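Local coordinates for protein phosphoglycolate phosphatase (Thermoplasma acidophilum, PDB 1L6R) that catalyses the magnesium-dependent dephosphorylation of 2-phosphoglycolate to glycolate and, less efficiently, releases phosphate from inorganic pyrophosphate, at residues A[31-35]-A[58-62]; A[204-208]-A[219-224]. The protein carries 1 engineered substitution. One frame throughout, in Å; residues are numbered along the deposited sequence.

Interaction 1 of 2, residues A[31-35]-A[58-62]; sequences IRSAE and FLGIN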
loop_
_atom_site.group_PDB
_atom_site.type_symbol
_atom_site.label_atom_id
_atom_site.label_comp_id
_atom_site.label_asym_id
_atom_site.label_seq_id
_atom_site.Cartn_x
_atom_site.Cartn_y
_atom_site.Cartn_z
ATOM N N ILE A 31 12.378 18.496 16.317
ATOM C CA ILE A 31 12.995 18.032 15.086
ATOM C C ILE A 31 14.467 18.454 15.031
ATOM O O ILE A 31 15.336 17.640 14.735
ATOM C CB ILE A 31 12.235 18.581 13.857
ATOM C CG1 ILE A 31 10.910 17.825 13.698
ATOM C CG2 ILE A 31 13.091 18.451 12.589
ATOM C CD1 ILE A 31 9.963 18.460 12.697
ATOM N N ARG A 32 14.748 19.719 15.324
ATOM C CA ARG A 32 16.134 20.177 15.282
ATOM C C ARG A 32 16.997 19.448 16.305
ATOM O O ARG A 32 18.142 19.121 16.011
ATOM C CB ARG A 32 16.208 21.688 15.505
ATOM C CG ARG A 32 15.593 22.477 14.357
ATOM C CD ARG A 32 15.563 23.960 14.668
ATOM N NE ARG A 32 14.946 24.719 13.579
ATOM C CZ ARG A 32 14.600 26.000 13.664
ATOM N NH1 ARG A 32 14.813 26.676 14.789
ATOM N NH2 ARG A 32 14.023 26.601 12.628
ATOM N N SER A 33 16.448 19.188 17.488
ATOM C CA SER A 33 17.195 18.476 18.522
ATOM C C SER A 33 17.527 17.063 18.047
ATOM O O SER A 33 18.675 16.626 18.135
ATOM C CB SER A 33 16.388 18.410 19.819
ATOM O OG SER A 33 16.276 19.688 20.429
ATOM N N ALA A 34 16.532 16.351 17.524
ATOM C CA ALA A 34 16.759 14.989 17.049
ATOM C C ALA A 34 17.749 14.953 15.890
ATOM O O ALA A 34 18.598 14.064 15.821
ATOM C CB ALA A 34 15.440 14.343 16.639
ATOM N N GLU A 35 17.646 15.913 14.974
ATOM C CA GLU A 35 18.566 15.956 13.842
ATOM C C GLU A 35 19.998 16.177 14.313
ATOM O O GLU A 35 20.924 15.575 13.776
ATOM C CB GLU A 35 18.154 17.051 12.852
ATOM C CG GLU A 35 16.823 16.759 12.181
ATOM C CD GLU A 35 16.450 17.828 11.178
ATOM O OE1 GLU A 35 16.742 19.010 11.458
ATOM O OE2 GLU A 35 15.866 17.507 10.118
ATOM N N PHE A 58 13.495 26.687 6.052
ATOM C CA PHE A 58 13.276 27.502 7.242
ATOM C C PHE A 58 13.196 26.690 8.530
ATOM O O PHE A 58 13.689 27.126 9.572
ATOM C CB PHE A 58 12.028 28.376 7.063
ATOM C CG PHE A 58 12.262 29.578 6.181
ATOM C CD1 PHE A 58 13.089 30.611 6.607
ATOM C CD2 PHE A 58 11.684 29.661 4.921
ATOM C CE1 PHE A 58 13.343 31.713 5.794
ATOM C CE2 PHE A 58 11.930 30.759 4.096
ATOM C CZ PHE A 58 12.763 31.786 4.536
ATOM N N LEU A 59 12.588 25.509 8.479
ATOM C CA LEU A 59 12.525 24.707 9.694
ATOM C C LEU A 59 13.872 24.030 9.925
ATOM O O LEU A 59 14.257 23.776 11.067
ATOM C CB LEU A 59 11.417 23.641 9.614
ATOM C CG LEU A 59 9.994 24.137 9.331
ATOM C CD1 LEU A 59 9.015 23.016 9.642
ATOM C CD2 LEU A 59 9.666 25.362 10.167
ATOM N N GLY A 60 14.593 23.749 8.843
ATOM C CA GLY A 60 15.885 23.095 8.960
ATOM C C GLY A 60 15.770 21.583 8.885
ATOM O O GLY A 60 16.239 20.867 9.767
ATOM N N ILE A 61 15.141 21.099 7.820
ATOM C CA ILE A 61 14.947 19.670 7.614
ATOM C C ILE A 61 16.139 19.119 6.829
ATOM O O ILE A 61 16.468 19.628 5.757
ATOM C CB ILE A 61 13.647 19.434 6.833
ATOM C CG1 ILE A 61 12.471 20.077 7.583
ATOM C CG2 ILE A 61 13.423 17.941 6.613
ATOM C CD1 ILE A 61 12.265 19.575 9.024
ATOM N N ASN A 62 16.772 18.068 7.347
ATOM C CA ASN A 62 17.959 17.526 6.687
ATOM C C ASN A 62 17.762 16.431 5.648
ATOM O O ASN A 62 18.720 16.008 4.999
ATOM C CB ASN A 62 19.001 17.089 7.742
ATOM C CG ASN A 62 18.513 15.969 8.646
ATOM O OD1 ASN A 62 19.155 15.645 9.649
ATOM N ND2 ASN A 62 17.387 15.369 8.300
#
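Arg32 and Glu35, one helical turn apart, reach from helix 25-36 to the backbone of residues 58-62 and illustrate how side chains of one helix can bond backbone groups of a neighbouring segment. The Arg32 chain is extended from CG to NE, with chi2 and chi3 both near 180°, which carries the guanidinium edge to the carbonyl of Leu59. Arg32 NE lies 2.8 Å from Leu59 O in a nearly straight bond (166° at the hydrogen), and this oxygen lies almost exactly in the guanidinium plane. Arg32 NH2 adds two weak, bent bonds, 3.2 Å to Leu59 O and 3.1 Å to Phe58 O, so that Leu59 O takes one good and one weak bond.

Glu35 is the residue most enclosed by the other segment. One carboxylate oxygen, Glu35 OE2, accepts the backbone N-H of Asn62 at 3.0 Å, the donor arriving from above the carboxylate plane, while the other, Glu35 OE1, approaches Gly60 O to 2.6 Å. Gly60 itself has a positive phi of 91°; at its backbone angles a CB would be jammed against the carbonyl O of Leu59, a conformation suited to a residue without a side chain. Deeper still, CG2 of Ile31 meets CD1 of Ile61 at 3.8 Å, the one apolar side-chain pair between the segments. The opposite character prevails beyond Arg32: its NH1 has a long, weak ion pair with Glu29, and the exposed Phe58 offers a carbonyl while its CB is directed away from residues 31-35.

The two helices flank strand 40-44 in sequence and belong to successive beta-alpha-beta units of the Rossmann-like HAD core. Glu35, Ile61 and Asn62 all rest on that strand, Ile61 against Leu43, while Ile31 also packs on Leu16 and Leu59 on Ile23.

Interaction 2 of 2, residues A[204-208]-A[219-224]; sequences VSDFV and QIFKHF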
loop_
_atom_site.group_PDB
_atom_site.type_symbol
_atom_site.label_atom_id
_atom_site.label_comp_id
_atom_site.label_asym_id
_atom_site.label_seq_id
_atom_site.Cartn_x
_atom_site.Cartn_y
_atom_site.Cartn_z
ATOM N N VAL A 204 -2.243 0.130 15.230
ATOM C CA VAL A 204 -1.054 -0.460 14.610
ATOM C C VAL A 204 0.227 0.277 14.987
ATOM O O VAL A 204 1.313 -0.079 14.525
ATOM C CB VAL A 204 -1.164 -0.498 13.064
ATOM C CG1 VAL A 204 -2.324 -1.411 12.649
ATOM C CG2 VAL A 204 -1.360 0.911 12.510
ATOM N N SER A 205 0.105 1.288 15.843
ATOM C CA SER A 205 1.269 2.078 16.246
ATOM C C SER A 205 2.095 1.417 17.338
ATOM O O SER A 205 1.564 0.720 18.203
ATOM C CB SER A 205 0.833 3.466 16.729
ATOM O OG SER A 205 0.354 4.256 15.653
ATOM N N ASP A 206 3.407 1.633 17.280
ATOM C CA ASP A 206 4.305 1.099 18.298
ATOM C C ASP A 206 4.252 1.988 19.533
ATOM O O ASP A 206 4.495 1.536 20.647
ATOM C CB ASP A 206 5.732 1.037 17.764
ATOM C CG ASP A 206 5.885 0.012 16.677
ATOM O OD1 ASP A 206 5.725 -1.190 16.984
ATOM O OD2 ASP A 206 6.156 0.390 15.522
ATOM N N PHE A 207 3.930 3.260 19.333
ATOM C CA PHE A 207 3.837 4.197 20.436
ATOM C C PHE A 207 2.736 5.211 20.163
ATOM O O PHE A 207 2.720 5.858 19.107
ATOM C CB PHE A 207 5.167 4.932 20.640
ATOM C CG PHE A 207 5.152 5.900 21.791
ATOM C CD1 PHE A 207 5.148 5.440 23.103
ATOM C CD2 PHE A 207 5.119 7.274 21.562
ATOM C CE1 PHE A 207 5.111 6.336 24.173
ATOM C CE2 PHE A 207 5.082 8.174 22.619
ATOM C CZ PHE A 207 5.079 7.708 23.928
ATOM N N VAL A 208 1.804 5.327 21.104
ATOM C CA VAL A 208 0.721 6.296 20.990
ATOM C C VAL A 208 1.023 7.388 22.013
ATOM O O VAL A 208 1.070 7.141 23.224
ATOM C CB VAL A 208 -0.660 5.672 21.296
ATOM C CG1 VAL A 208 -1.744 6.741 21.177
ATOM C CG2 VAL A 208 -0.948 4.531 20.321
ATOM N N GLN A 219 7.656 13.877 22.533
ATOM C CA GLN A 219 7.480 12.665 23.332
ATOM C C GLN A 219 7.819 11.405 22.542
ATOM O O GLN A 219 8.385 10.459 23.085
ATOM C CB GLN A 219 6.060 12.560 23.880
ATOM C CG GLN A 219 5.935 11.409 24.884
ATOM C CD GLN A 219 4.522 11.161 25.341
ATOM O OE1 GLN A 219 3.600 11.093 24.532
ATOM N NE2 GLN A 219 4.340 10.993 26.647
ATOM N N ILE A 220 7.461 11.391 21.260
ATOM C CA ILE A 220 7.755 10.254 20.399
ATOM C C ILE A 220 9.265 10.085 20.261
ATOM O O ILE A 220 9.782 8.985 20.425
ATOM C CB ILE A 220 7.116 10.438 18.994
ATOM C CG1 ILE A 220 5.599 10.273 19.093
ATOM C CG2 ILE A 220 7.706 9.446 18.005
ATOM C CD1 ILE A 220 4.870 10.730 17.837
ATOM N N PHE A 221 9.969 11.174 19.965
ATOM C CA PHE A 221 11.418 11.104 19.810
ATOM C C PHE A 221 12.082 10.637 21.108
ATOM O O PHE A 221 12.997 9.809 21.076
ATOM C CB PHE A 221 11.984 12.470 19.385
ATOM C CG PHE A 221 11.712 12.833 17.937
ATOM C CD1 PHE A 221 11.250 11.884 17.023
ATOM C CD2 PHE A 221 11.963 14.126 17.482
ATOM C CE1 PHE A 221 11.040 12.217 15.675
ATOM C CE2 PHE A 221 11.761 14.474 16.132
ATOM C CZ PHE A 221 11.302 13.520 15.232
ATOM N N LYS A 222 11.618 11.154 22.240
ATOM C CA LYS A 222 12.182 10.752 23.531
ATOM C C LYS A 222 11.950 9.268 23.757
ATOM O O LYS A 222 12.844 8.550 24.202
ATOM C CB LYS A 222 11.543 11.537 24.672
ATOM C CG LYS A 222 11.964 12.991 24.738
ATOM C CD LYS A 222 11.258 13.708 25.876
ATOM C CE LYS A 222 11.688 15.162 25.956
ATOM N NZ LYS A 222 11.427 15.881 24.680
ATOM N N HIS A 223 10.745 8.804 23.452
ATOM C CA HIS A 223 10.426 7.398 23.629
ATOM C C HIS A 223 11.395 6.491 22.873
ATOM O O HIS A 223 11.823 5.458 23.392
ATOM C CB HIS A 223 8.994 7.116 23.172
ATOM C CG HIS A 223 8.598 5.678 23.290
ATOM N ND1 HIS A 223 8.636 4.803 22.227
ATOM C CD2 HIS A 223 8.186 4.956 24.359
ATOM C CE1 HIS A 223 8.262 3.603 22.635
ATOM N NE2 HIS A 223 7.984 3.669 23.924
ATOM N N PHE A 224 11.738 6.872 21.645
ATOM C CA PHE A 224 12.649 6.081 20.833
ATOM C C PHE A 224 14.122 6.472 21.019
ATOM O O PHE A 224 14.981 6.089 20.226
ATOM C CB PHE A 224 12.242 6.191 19.359
ATOM C CG PHE A 224 10.957 5.477 19.035
ATOM C CD1 PHE A 224 10.890 4.085 19.079
ATOM C CD2 PHE A 224 9.811 6.191 18.702
ATOM C CE1 PHE A 224 9.701 3.415 18.796
ATOM C CE2 PHE A 224 8.618 5.534 18.417
ATOM C CZ PHE A 224 8.560 4.141 18.463
#
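Phe207 and His223 lay their rings over each other in an offset stack, the planes 19° apart and the centroids separated by 4.0 Å. CD1 of Phe207 sits over the centre of the imidazole, and its 3.3 Å approach to His223 CD2 makes this a tight overlap. On the phenyl side the imidazole is displaced toward the rim, leaving CB of His223 to stand almost exactly on the ring normal, 3.9 Å from the Phe207 centroid, as a CH-pi contact. Around the edge of the same phenyl come Ile220, whose CG1 is 3.9 Å from Phe207 CD2, and Gln219, whose OE1 lies 3.7 Å from Phe207 CZ. The Gln219 amide stands nearly perpendicular to the ring, held by Ser209 at OE1 and Asp210 at NE2.

Such packing is an example of a helix laid over the face of a Rossmann-like HAD sheet near its edge: strand 207-208 is the outermost strand at its end of the sheet within the chain and runs parallel to 190-193, where Phe207 bonds through its backbone to Lys191 and Cys193. Both stacked side chains leave their backbones with CG anti to N (chi1 -179° for Phe207), which sends each ring across the gap between strand and helix.

Phe224, just past the helix, extends the aromatic group. ND1 of His223 lies over the centre of its face, CB of Asp206 approaches its edge, and its CZ comes within 4.1 Å of Phe207 CB. Inward from the rings, Ile220 continues onto Leu173 and Ile175 of strand 172-175, whereas OD2 of Asp206 accepts the backbone N-H of Lys191.

Overall arrangement
Interactions 1 and 2 share no helix or strand. The first joins two helices beside strand 40-44, inside the sheet, and is partly buried; the second joins the edge strand 207-208 to helix 215-223 and is a surface contact. Their chemistry differs accordingly: a basic and an acidic side chain bonded to backbone groups beside one apolar pair in interaction 1, stacked rings with aliphatic and amide groups at their edges in interaction 2. The two nevertheless meet: Ala34 CB lies 3.6 Å from Phe221 CD2, and Ile31 also touches that ring. Phe221, on the helix of interaction 2 but not touching residues 204-208, thus carries the packing to interaction 1, the two centres being about 18 Å apart.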